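Local coordinates for protein dihydropteroate synthase (Mycobacterium smegmatis, PDB 6OMZ) that probably catalyses the condensation of para-aminobenzoate with 6-hydroxymethyl-7,8-dihydropterin diphosphate to 7,8-dihydropteroate, a precursor of folates, at residues 158-169 and 199-208; 44-55 and 87-97. The protein carries 1 engineered substitution. All coordinates share one frame; numbering follows the deposited sequence.

How the contacts relate
Both contacts illustrate how the outer layer of a TIM barrel is built, each pairing helices that follow one another in the chain. Contact 2 comes first: from helix 44-56 the chain runs through strand 61-65 and returns in helix 78-93, whose C-terminal part and following turn close the loop. Contact 1 opens only after that, joining the loop before helix 165-182 and its first turn to helix 202-210, with strand 190-193 in between. The two are thus in series, neither enclosing nor crossing the other. The centres of contact 1 and contact 2 are about 35 Å apart. They lie on opposite sides of the chain's centre and tie together separate sectors of the helical shell.

Contact 1: residues 158-169 and 199-208; sequences RVPGYRDVVAEV and AKTAEHNWAL. With EDO (1,2-ethanediol), chain I; EDO (1,2-ethanediol), chain M.
Y162 and H204 form the aromatic centre of a contact between two successive outer helices of a TIM barrel, 165-182 and 202-210, which cross at -69° within these segments. The pair is T-shaped: the edge of the tyrosine points at a face of the imidazole, with ring planes at 82° and Y162 CD2 lying 3.4 Å from H204 CE1. V165 packs against both rings, its CG2 over the centre of the tyrosine face and its CG1 beside H204 CD2. V159 CG1 instead reaches the imidazole at its edge.

Apolar packing continues along the helices. V166 CG2 rests on A207 CB at 3.8 Å, while L208 CD2 fits against V169 CB at the same separation. V169 CG2 also touches the aliphatic CE of K200, whose NZ is hydrogen-bonded to the backbone oxygens of G195 and F198 and to H147 ND1.

Among the polar links, Y162 OH donates to A199 O at 2.8 Å, the donor tilted 34° from the carbonyl plane, and this fixes the loop before helix 202-210 against the tyrosine. A capping box starts that helix: T201 OG1 accepts from H204 N, and H204 ND1 accepts from T201 N at 3.1 Å, which helps set the rotation of the imidazole. At the other ring nitrogen, H204 NE2, a water 2.9 Å away bridges to Y162 O.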
loop_
_atom_site.group_PDB
_atom_site.type_symbol
_atom_site.label_atom_id
_atom_site.label_comp_id
_atom_site.label_asym_id
_atom_site.label_seq_id
_atom_site.Cartn_x
_atom_site.Cartn_y
_atom_site.Cartn_z
ATOM N N ARG A 158 16.794 -6.264 6.439
ATOM C CA ARG A 158 17.446 -6.157 7.736
ATOM C C ARG A 158 17.065 -4.852 8.429
ATOM O O ARG A 158 17.144 -3.767 7.843
ATOM C CB ARG A 158 18.960 -6.248 7.563
ATOM C CG ARG A 158 19.746 -6.201 8.864
ATOM C CD ARG A 158 21.202 -6.560 8.607
ATOM N NE ARG A 158 21.415 -8.007 8.507
ATOM C CZ ARG A 158 22.576 -8.566 8.180
ATOM N NH1 ARG A 158 23.625 -7.806 7.902
ATOM N NH2 ARG A 158 22.693 -9.885 8.125
ATOM N N VAL A 159 16.671 -4.956 9.692
ATOM C CA VAL A 159 16.257 -3.779 10.455
ATOM C C VAL A 159 17.472 -2.923 10.804
ATOM O O VAL A 159 18.395 -3.405 11.479
ATOM C CB VAL A 159 15.488 -4.194 11.719
ATOM C CG1 VAL A 159 15.183 -2.971 12.583
ATOM C CG2 VAL A 159 14.212 -4.938 11.329
ATOM N N PRO A 160 17.519 -1.667 10.374
ATOM C CA PRO A 160 18.651 -0.801 10.710
ATOM C C PRO A 160 18.533 -0.274 12.135
ATOM O O PRO A 160 17.551 -0.500 12.835
ATOM C CB PRO A 160 18.541 0.331 9.686
ATOM C CG PRO A 160 17.079 0.410 9.373
ATOM C CD PRO A 160 16.515 -0.977 9.541
ATOM N N GLY A 161 19.594 0.397 12.565
ATOM C CA GLY A 161 19.574 1.075 13.840
ATOM C C GLY A 161 18.996 2.467 13.707
ATOM O O GLY A 161 19.661 3.380 13.206
ATOM N N TYR A 162 17.744 2.634 14.120
ATOM C CA TYR A 162 17.149 3.959 14.242
ATOM C C TYR A 162 17.456 4.543 15.615
ATOM O O TYR A 162 17.272 3.865 16.630
ATOM C CB TYR A 162 15.632 3.890 14.077
ATOM C CG TYR A 162 15.142 3.180 12.836
ATOM C CD1 TYR A 162 15.001 3.859 11.626
ATOM C CD2 TYR A 162 14.795 1.839 12.882
ATOM C CE1 TYR A 162 14.530 3.196 10.483
ATOM C CE2 TYR A 162 14.321 1.179 11.755
ATOM C CZ TYR A 162 14.194 1.862 10.564
ATOM O OH TYR A 162 13.724 1.185 9.454
ATOM N N ARG A 163 17.881 5.808 15.655
ATOM C CA ARG A 163 17.877 6.517 16.933
ATOM C C ARG A 163 16.448 6.852 17.342
ATOM O O ARG A 163 16.108 6.827 18.532
ATOM C CB ARG A 163 18.699 7.809 16.863
ATOM C CG ARG A 163 20.163 7.700 16.443
ATOM C CD ARG A 163 21.068 7.163 17.527
ATOM N NE ARG A 163 21.000 7.900 18.787
ATOM C CZ ARG A 163 21.751 7.620 19.847
ATOM N NH1 ARG A 163 22.640 6.639 19.782
ATOM N NH2 ARG A 163 21.629 8.322 20.975
ATOM N N ASP A 164 15.607 7.188 16.362
ATOM C CA ASP A 164 14.229 7.618 16.593
ATOM C C ASP A 164 13.456 7.270 15.320
ATOM O O ASP A 164 13.419 8.059 14.372
ATOM C CB ASP A 164 14.172 9.109 16.907
ATOM C CG ASP A 164 12.751 9.604 17.225
ATOM O OD1 ASP A 164 11.768 9.006 16.748
ATOM O OD2 ASP A 164 12.632 10.615 17.956
ATOM N N VAL A 165 12.833 6.084 15.313
ATOM C CA VAL A 165 12.204 5.618 14.077
ATOM C C VAL A 165 11.123 6.596 13.616
ATOM O O VAL A 165 10.939 6.801 12.409
ATOM C CB VAL A 165 11.642 4.188 14.233
ATOM C CG1 VAL A 165 10.448 4.160 15.196
ATOM C CG2 VAL A 165 11.225 3.634 12.863
ATOM N N VAL A 166 10.419 7.233 14.555
ATOM C CA VAL A 166 9.329 8.141 14.186
ATOM C C VAL A 166 9.876 9.341 13.425
ATOM O O VAL A 166 9.416 9.664 12.320
ATOM C CB VAL A 166 8.552 8.578 15.438
ATOM C CG1 VAL A 166 7.547 9.654 15.068
ATOM C CG2 VAL A 166 7.835 7.361 16.074
ATOM N N ALA A 167 10.881 10.011 14.007
ATOM C CA ALA A 167 11.447 11.199 13.385
ATOM C C ALA A 167 12.180 10.854 12.100
ATOM O O ALA A 167 12.172 11.641 11.145
ATOM C CB ALA A 167 12.394 11.912 14.357
ATOM N N GLU A 168 12.830 9.687 12.056
ATOM C CA GLU A 168 13.642 9.354 10.893
ATOM C C GLU A 168 12.769 8.973 9.710
ATOM O O GLU A 168 13.082 9.323 8.568
ATOM C CB GLU A 168 14.627 8.236 11.236
ATOM C CG GLU A 168 15.674 8.708 12.255
ATOM C CD GLU A 168 16.694 7.638 12.634
ATOM O OE1 GLU A 168 17.071 6.829 11.761
ATOM O OE2 GLU A 168 17.109 7.613 13.814
ATOM N N VAL A 169 11.683 8.242 9.960
ATOM C CA VAL A 169 10.751 7.927 8.881
ATOM C C VAL A 169 10.180 9.213 8.293
ATOM O O VAL A 169 10.142 9.386 7.071
ATOM C CB VAL A 169 9.644 6.980 9.375
ATOM C CG1 VAL A 169 8.479 6.966 8.391
ATOM C CG2 VAL A 169 10.216 5.550 9.516
ATOM N N ALA A 199 11.633 -3.520 6.993
ATOM C CA ALA A 199 12.846 -3.279 7.787
ATOM C C ALA A 199 12.505 -2.527 9.067
ATOM O O ALA A 199 13.212 -1.617 9.491
ATOM C CB ALA A 199 13.924 -2.540 6.983
ATOM N N LYS A 200 11.401 -2.927 9.690
ATOM C CA LYS A 200 10.915 -2.322 10.920
ATOM C C LYS A 200 10.402 -3.431 11.829
ATOM O O LYS A 200 9.833 -4.413 11.345
ATOM C CB LYS A 200 9.791 -1.305 10.634
ATOM C CG LYS A 200 10.245 -0.078 9.800
ATOM C CD LYS A 200 9.054 0.874 9.546
ATOM C CE LYS A 200 9.439 2.042 8.615
ATOM N NZ LYS A 200 9.541 1.529 7.189
ATOM N N THR A 201 10.615 -3.282 13.138
ATOM C CA THR A 201 10.075 -4.231 14.108
ATOM C C THR A 201 8.619 -3.910 14.434
ATOM O O THR A 201 8.086 -2.853 14.083
ATOM C CB THR A 201 10.867 -4.204 15.417
ATOM O OG1 THR A 201 10.597 -2.956 16.077
ATOM C CG2 THR A 201 12.367 -4.356 15.166
ATOM N N ALA A 202 7.981 -4.832 15.159
ATOM C CA ALA A 202 6.631 -4.573 15.650
ATOM C C ALA A 202 6.583 -3.300 16.488
ATOM O O ALA A 202 5.664 -2.488 16.344
ATOM C CB ALA A 202 6.136 -5.763 16.471
ATOM N N GLU A 203 7.560 -3.119 17.383
ATOM C CA GLU A 203 7.556 -1.932 18.237
ATOM C C GLU A 203 7.756 -0.654 17.427
ATOM O O GLU A 203 7.166 0.391 17.746
ATOM C CB GLU A 203 8.628 -2.065 19.318
ATOM C CG GLU A 203 8.284 -3.087 20.389
ATOM C CD GLU A 203 8.771 -4.494 20.039
ATOM O OE1 GLU A 203 9.190 -4.728 18.879
ATOM O OE2 GLU A 203 8.757 -5.358 20.939
ATOM N N HIS A 204 8.585 -0.708 16.379
ATOM C CA HIS A 204 8.679 0.423 15.459
ATOM C C HIS A 204 7.313 0.757 14.865
ATOM O O HIS A 204 6.916 1.926 14.800
ATOM C CB HIS A 204 9.673 0.119 14.339
ATOM C CG HIS A 204 11.099 0.044 14.787
ATOM N ND1 HIS A 204 12.040 -0.705 14.114
ATOM C CD2 HIS A 204 11.748 0.624 15.824
ATOM C CE1 HIS A 204 13.210 -0.586 14.719
ATOM N NE2 HIS A 204 13.059 0.212 15.762
ATOM N N ASN A 205 6.586 -0.266 14.413
ATOM C CA ASN A 205 5.281 -0.055 13.789
ATOM C C ASN A 205 4.315 0.664 14.729
ATOM O O ASN A 205 3.611 1.600 14.319
ATOM C CB ASN A 205 4.693 -1.399 13.350
ATOM C CG ASN A 205 5.374 -1.961 12.116
ATOM O OD1 ASN A 205 6.216 -1.306 11.493
ATOM N ND2 ASN A 205 4.993 -3.173 11.740
ATOM N N TRP A 206 4.258 0.231 15.987
ATOM C CA TRP A 206 3.289 0.818 16.907
ATOM C C TRP A 206 3.667 2.255 17.249
ATOM O O TRP A 206 2.789 3.105 17.417
ATOM C CB TRP A 206 3.163 -0.034 18.171
ATOM C CG TRP A 206 2.502 -1.380 17.919
ATOM C CD1 TRP A 206 3.051 -2.615 18.132
ATOM C CD2 TRP A 206 1.180 -1.610 17.395
ATOM N NE1 TRP A 206 2.154 -3.597 17.767
ATOM C CE2 TRP A 206 1.002 -3.007 17.312
ATOM C CE3 TRP A 206 0.128 -0.768 17.000
ATOM C CZ2 TRP A 206 -0.192 -3.592 16.847
ATOM C CZ3 TRP A 206 -1.057 -1.349 16.534
ATOM C CH2 TRP A 206 -1.198 -2.751 16.454
ATOM N N ALA A 207 4.967 2.556 17.343
ATOM C CA ALA A 207 5.364 3.952 17.527
ATOM C C ALA A 207 4.964 4.794 16.319
ATOM O O ALA A 207 4.482 5.921 16.478
ATOM C CB ALA A 207 6.873 4.066 17.793
ATOM N N LEU A 208 5.131 4.252 15.102
ATOM C CA LEU A 208 4.755 5.004 13.907
ATOM C C LEU A 208 3.254 5.236 13.846
ATOM O O LEU A 208 2.805 6.310 13.425
ATOM C CB LEU A 208 5.216 4.271 12.647
ATOM C CG LEU A 208 6.738 4.325 12.469
ATOM C CD1 LEU A 208 7.195 3.232 11.500
ATOM C CD2 LEU A 208 7.132 5.712 11.982
HETATM C C1 EDO I . 9.630 13.084 17.926
HETATM O O1 EDO I . 10.982 13.346 17.542
HETATM C C2 EDO I . 9.301 11.642 17.570
HETATM O O2 EDO I . 9.834 10.759 18.566
HETATM C C1 EDO M . 22.323 2.213 9.816
HETATM O O1 EDO M . 21.864 1.584 11.018
HETATM C C2 EDO M . 21.159 2.887 9.093
HETATM O O2 EDO M . 20.857 4.149 9.703
HETATM O O HOH W 1 12.781 0.955 6.923
HETATM O O HOH W 2 14.953 1.771 17.365
#

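Contact 2: residues 44-55 and 87-97; sequences TDRAVEHGLALV and PVIRELAAQGI
T44 meets the second segment mainly through its methyl group. CG2, anti to the backbone N, reaches past P87 CB and V88 CG2 to lie 3.6 Å from E91 OE2, so that the aliphatic branch of the threonine flanks the carboxylate. D45, next along, sets its OD1 4.3 Å from the same E91 OE2; the two like charges lie at the outer side of the contact, where D45 is exposed, and water probably moderates their repulsion. A47 turns inward, and its CB presses on V88 CG2 at 3.7 Å. Both residues also touch V30 of helix 30-35.

V48 stands where the two backbones come nearest, opposite V88, and uses its branches differently. CG2, anti to the carbonyl carbon, lies against V88 CA and also touches E91 CB at 3.8 Å, whereas CG1 meets L92 CD2 as the two side chains slide past each other in opposite directions. That leucine methyl also sits 3.6 Å from V48 O, seated against the helix backbone. Such packing joins consecutive outer helices of a TIM barrel, here 44-56 and 78-93, on either side of strand 61-65 in the chain; their short segments cross at -41°.

Further on, G51 presents only backbone, and L92 CD2 approaches its C. L52 CD2 then touches L92 CD2 and I97 CD1, the latter 4.0 Å away, with the L52 and I97 side chains at about a right angle. By this point the second segment has left its helix: a type I turn from A93 to G96 brings I97 back toward the first. V55, one turn beyond G51, closes on the isoleucine, its CG2 3.8 Å from I97 CD1, and I62 of strand 61-65 touches both side chains.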
loop_
_atom_site.group_PDB
_atom_site.type_symbol
_atom_site.label_atom_id
_atom_site.label_comp_id
_atom_site.label_asym_id
_atom_site.label_seq_id
_atom_site.Cartn_x
_atom_site.Cartn_y
_atom_site.Cartn_z
ATOM N N THR A 44 -5.779 -13.859 -15.658
ATOM C CA THR A 44 -6.257 -12.481 -15.705
ATOM C C THR A 44 -7.694 -12.373 -15.211
ATOM O O THR A 44 -8.022 -11.479 -14.426
ATOM C CB THR A 44 -6.150 -11.949 -17.135
ATOM O OG1 THR A 44 -4.777 -11.887 -17.512
ATOM C CG2 THR A 44 -6.779 -10.568 -17.246
ATOM N N ASP A 45 -8.571 -13.271 -15.678
ATOM C CA ASP A 45 -9.990 -13.174 -15.331
ATOM C C ASP A 45 -10.214 -13.296 -13.826
ATOM O O ASP A 45 -11.098 -12.636 -13.267
ATOM C CB ASP A 45 -10.799 -14.240 -16.076
ATOM C CG ASP A 45 -10.786 -14.038 -17.585
ATOM O OD1 ASP A 45 -10.537 -12.900 -18.038
ATOM O OD2 ASP A 45 -11.027 -15.022 -18.315
ATOM N N ARG A 46 -9.444 -14.156 -13.154
ATOM C CA ARG A 46 -9.592 -14.287 -11.706
ATOM C C ARG A 46 -9.212 -12.992 -11.002
ATOM O O ARG A 46 -9.893 -12.565 -10.062
ATOM C CB ARG A 46 -8.743 -15.447 -11.183
ATOM C CG ARG A 46 -9.083 -15.862 -9.752
ATOM C CD ARG A 46 -7.853 -16.170 -8.908
ATOM N NE ARG A 46 -7.346 -17.531 -9.078
ATOM C CZ ARG A 46 -7.417 -18.485 -8.150
ATOM N NH1 ARG A 46 -7.977 -18.240 -6.972
ATOM N NH2 ARG A 46 -6.917 -19.688 -8.399
ATOM N N ALA A 47 -8.124 -12.351 -11.448
ATOM C CA ALA A 47 -7.700 -11.098 -10.832
ATOM C C ALA A 47 -8.695 -9.984 -11.120
ATOM O O ALA A 47 -8.980 -9.157 -10.245
ATOM C CB ALA A 47 -6.300 -10.709 -11.322
ATOM N N VAL A 48 -9.240 -9.948 -12.336
ATOM C CA VAL A 48 -10.242 -8.937 -12.653
ATOM C C VAL A 48 -11.490 -9.130 -11.795
ATOM O O VAL A 48 -12.031 -8.167 -11.237
ATOM C CB VAL A 48 -10.574 -8.961 -14.155
ATOM C CG1 VAL A 48 -11.855 -8.185 -14.431
ATOM C CG2 VAL A 48 -9.405 -8.400 -14.957
ATOM N N GLU A 49 -11.971 -10.374 -11.681
ATOM C CA GLU A 49 -13.146 -10.609 -10.843
ATOM C C GLU A 49 -12.856 -10.277 -9.386
ATOM O O GLU A 49 -13.748 -9.824 -8.659
ATOM C CB GLU A 49 -13.619 -12.058 -10.972
ATOM C CG GLU A 49 -14.176 -12.413 -12.349
ATOM C CD GLU A 49 -15.410 -11.602 -12.730
ATOM O OE1 GLU A 49 -16.154 -11.157 -11.824
ATOM O OE2 GLU A 49 -15.634 -11.412 -13.946
ATOM N N HIS A 50 -11.616 -10.498 -8.948
ATOM C CA HIS A 50 -11.212 -10.103 -7.602
ATOM C C HIS A 50 -11.351 -8.593 -7.414
ATOM O O HIS A 50 -11.974 -8.127 -6.450
ATOM C CB HIS A 50 -9.773 -10.560 -7.346
ATOM C CG HIS A 50 -9.318 -10.374 -5.932
ATOM N ND1 HIS A 50 -7.997 -10.471 -5.560
ATOM C CD2 HIS A 50 -10.010 -10.110 -4.798
ATOM C CE1 HIS A 50 -7.890 -10.268 -4.259
ATOM N NE2 HIS A 50 -9.099 -10.055 -3.773
ATOM N N GLY A 51 -10.805 -7.818 -8.348
ATOM C CA GLY A 51 -10.930 -6.368 -8.275
ATOM C C GLY A 51 -12.373 -5.896 -8.324
ATOM O O GLY A 51 -12.768 -5.008 -7.566
ATOM N N LEU A 52 -13.181 -6.490 -9.204
ATOM C CA LEU A 52 -14.602 -6.138 -9.245
ATOM C C LEU A 52 -15.283 -6.418 -7.910
ATOM O O LEU A 52 -16.152 -5.648 -7.467
ATOM C CB LEU A 52 -15.293 -6.908 -10.367
ATOM C CG LEU A 52 -14.894 -6.560 -11.801
ATOM C CD1 LEU A 52 -15.618 -7.476 -12.768
ATOM C CD2 LEU A 52 -15.229 -5.100 -12.100
ATOM N N ALA A 53 -14.910 -7.526 -7.258
ATOM C CA ALA A 53 -15.518 -7.878 -5.977
ATOM C C ALA A 53 -15.105 -6.903 -4.878
ATOM O O ALA A 53 -15.896 -6.603 -3.973
ATOM C CB ALA A 53 -15.128 -9.302 -5.588
ATOM N N LEU A 54 -13.858 -6.434 -4.915
ATOM C CA LEU A 54 -13.409 -5.456 -3.931
ATOM C C LEU A 54 -14.105 -4.116 -4.131
ATOM O O LEU A 54 -14.437 -3.429 -3.156
ATOM C CB LEU A 54 -11.893 -5.287 -4.017
ATOM C CG LEU A 54 -11.067 -6.541 -3.729
ATOM C CD1 LEU A 54 -9.587 -6.177 -3.743
ATOM C CD2 LEU A 54 -11.458 -7.155 -2.381
ATOM N N VAL A 55 -14.341 -3.729 -5.384
ATOM C CA VAL A 55 -15.096 -2.501 -5.639
ATOM C C VAL A 55 -16.530 -2.646 -5.134
ATOM O O VAL A 55 -17.082 -1.740 -4.494
ATOM C CB VAL A 55 -15.054 -2.147 -7.139
ATOM C CG1 VAL A 55 -16.035 -1.016 -7.447
ATOM C CG2 VAL A 55 -13.646 -1.743 -7.557
ATOM N N PRO A 87 -3.064 -6.508 -18.530
ATOM C CA PRO A 87 -4.416 -6.964 -18.922
ATOM C C PRO A 87 -5.448 -6.751 -17.833
ATOM O O PRO A 87 -6.616 -6.458 -18.123
ATOM C CB PRO A 87 -4.224 -8.462 -19.214
ATOM C CG PRO A 87 -2.747 -8.633 -19.454
ATOM C CD PRO A 87 -2.090 -7.618 -18.569
ATOM N N VAL A 88 -5.039 -6.929 -16.578
ATOM C CA VAL A 88 -5.941 -6.731 -15.453
ATOM C C VAL A 88 -6.304 -5.260 -15.334
ATOM O O VAL A 88 -7.474 -4.903 -15.154
ATOM C CB VAL A 88 -5.290 -7.261 -14.160
ATOM C CG1 VAL A 88 -6.150 -6.923 -12.935
ATOM C CG2 VAL A 88 -5.049 -8.767 -14.267
ATOM N N ILE A 89 -5.303 -4.389 -15.435
ATOM C CA ILE A 89 -5.545 -2.956 -15.327
ATOM C C ILE A 89 -6.435 -2.482 -16.466
ATOM O O ILE A 89 -7.333 -1.657 -16.260
ATOM C CB ILE A 89 -4.201 -2.201 -15.292
ATOM C CG1 ILE A 89 -3.427 -2.566 -14.015
ATOM C CG2 ILE A 89 -4.423 -0.684 -15.366
ATOM C CD1 ILE A 89 -1.957 -2.092 -14.034
ATOM N N ARG A 90 -6.199 -2.981 -17.683
ATOM C CA ARG A 90 -7.017 -2.556 -18.817
ATOM C C ARG A 90 -8.491 -2.883 -18.599
ATOM O O ARG A 90 -9.369 -2.047 -18.864
ATOM C CB ARG A 90 -6.519 -3.195 -20.117
ATOM C CG ARG A 90 -5.416 -2.409 -20.822
ATOM C CD ARG A 90 -5.166 -2.941 -22.239
ATOM N NE ARG A 90 -4.601 -4.291 -22.218
ATOM C CZ ARG A 90 -3.296 -4.556 -22.148
ATOM N NH1 ARG A 90 -2.415 -3.565 -22.091
ATOM N NH2 ARG A 90 -2.872 -5.815 -22.131
ATOM N N GLU A 91 -8.792 -4.088 -18.110
ATOM C CA GLU A 91 -10.198 -4.463 -17.957
ATOM C C GLU A 91 -10.864 -3.715 -16.800
ATOM O O GLU A 91 -12.036 -3.327 -16.896
ATOM C CB GLU A 91 -10.318 -5.976 -17.785
ATOM C CG GLU A 91 -9.704 -6.737 -18.945
ATOM C CD GLU A 91 -10.034 -8.215 -18.937
ATOM O OE1 GLU A 91 -11.119 -8.586 -18.442
ATOM O OE2 GLU A 91 -9.202 -9.006 -19.433
ATOM N N LEU A 92 -10.136 -3.486 -15.704
ATOM C CA LEU A 92 -10.726 -2.761 -14.582
ATOM C C LEU A 92 -10.901 -1.283 -14.912
ATOM O O LEU A 92 -11.896 -0.664 -14.517
ATOM C CB LEU A 92 -9.867 -2.939 -13.327
ATOM C CG LEU A 92 -9.791 -4.355 -12.736
ATOM C CD1 LEU A 92 -8.819 -4.400 -11.569
ATOM C CD2 LEU A 92 -11.183 -4.850 -12.294
ATOM N N ALA A 93 -9.936 -0.696 -15.626
ATOM C CA ALA A 93 -10.054 0.705 -16.009
ATOM C C ALA A 93 -11.232 0.923 -16.946
ATOM O O ALA A 93 -11.881 1.972 -16.888
ATOM C CB ALA A 93 -8.753 1.186 -16.661
ATOM N N ALA A 94 -11.541 -0.061 -17.797
ATOM C CA ALA A 94 -12.691 0.056 -18.692
ATOM C C ALA A 94 -14.016 0.119 -17.938
ATOM O O ALA A 94 -15.024 0.528 -18.522
ATOM C CB ALA A 94 -12.723 -1.114 -19.678
ATOM N N GLN A 95 -14.045 -0.283 -16.664
ATOM C CA GLN A 95 -15.223 -0.113 -15.818
ATOM C C GLN A 95 -15.185 1.173 -14.998
ATOM O O GLN A 95 -16.029 1.351 -14.114
ATOM C CB GLN A 95 -15.391 -1.309 -14.870
ATOM C CG GLN A 95 -15.362 -2.665 -15.557
ATOM C CD GLN A 95 -16.508 -2.849 -16.521
ATOM O OE1 GLN A 95 -17.618 -2.370 -16.285
ATOM N NE2 GLN A 95 -16.247 -3.540 -17.622
ATOM N N GLY A 96 -14.239 2.071 -15.264
ATOM C CA GLY A 96 -14.198 3.336 -14.552
ATOM C C GLY A 96 -13.607 3.265 -13.161
ATOM O O GLY A 96 -13.834 4.173 -12.347
ATOM N N ILE A 97 -12.873 2.212 -12.865
ATOM C CA ILE A 97 -12.278 2.011 -11.546
ATOM C C ILE A 97 -10.980 2.796 -11.451
ATOM O O ILE A 97 -10.201 2.851 -12.409
ATOM C CB ILE A 97 -12.051 0.509 -11.304
ATOM C CG1 ILE A 97 -13.406 -0.210 -11.273
ATOM C CG2 ILE A 97 -11.241 0.259 -10.018
ATOM C CD1 ILE A 97 -13.330 -1.712 -11.315
#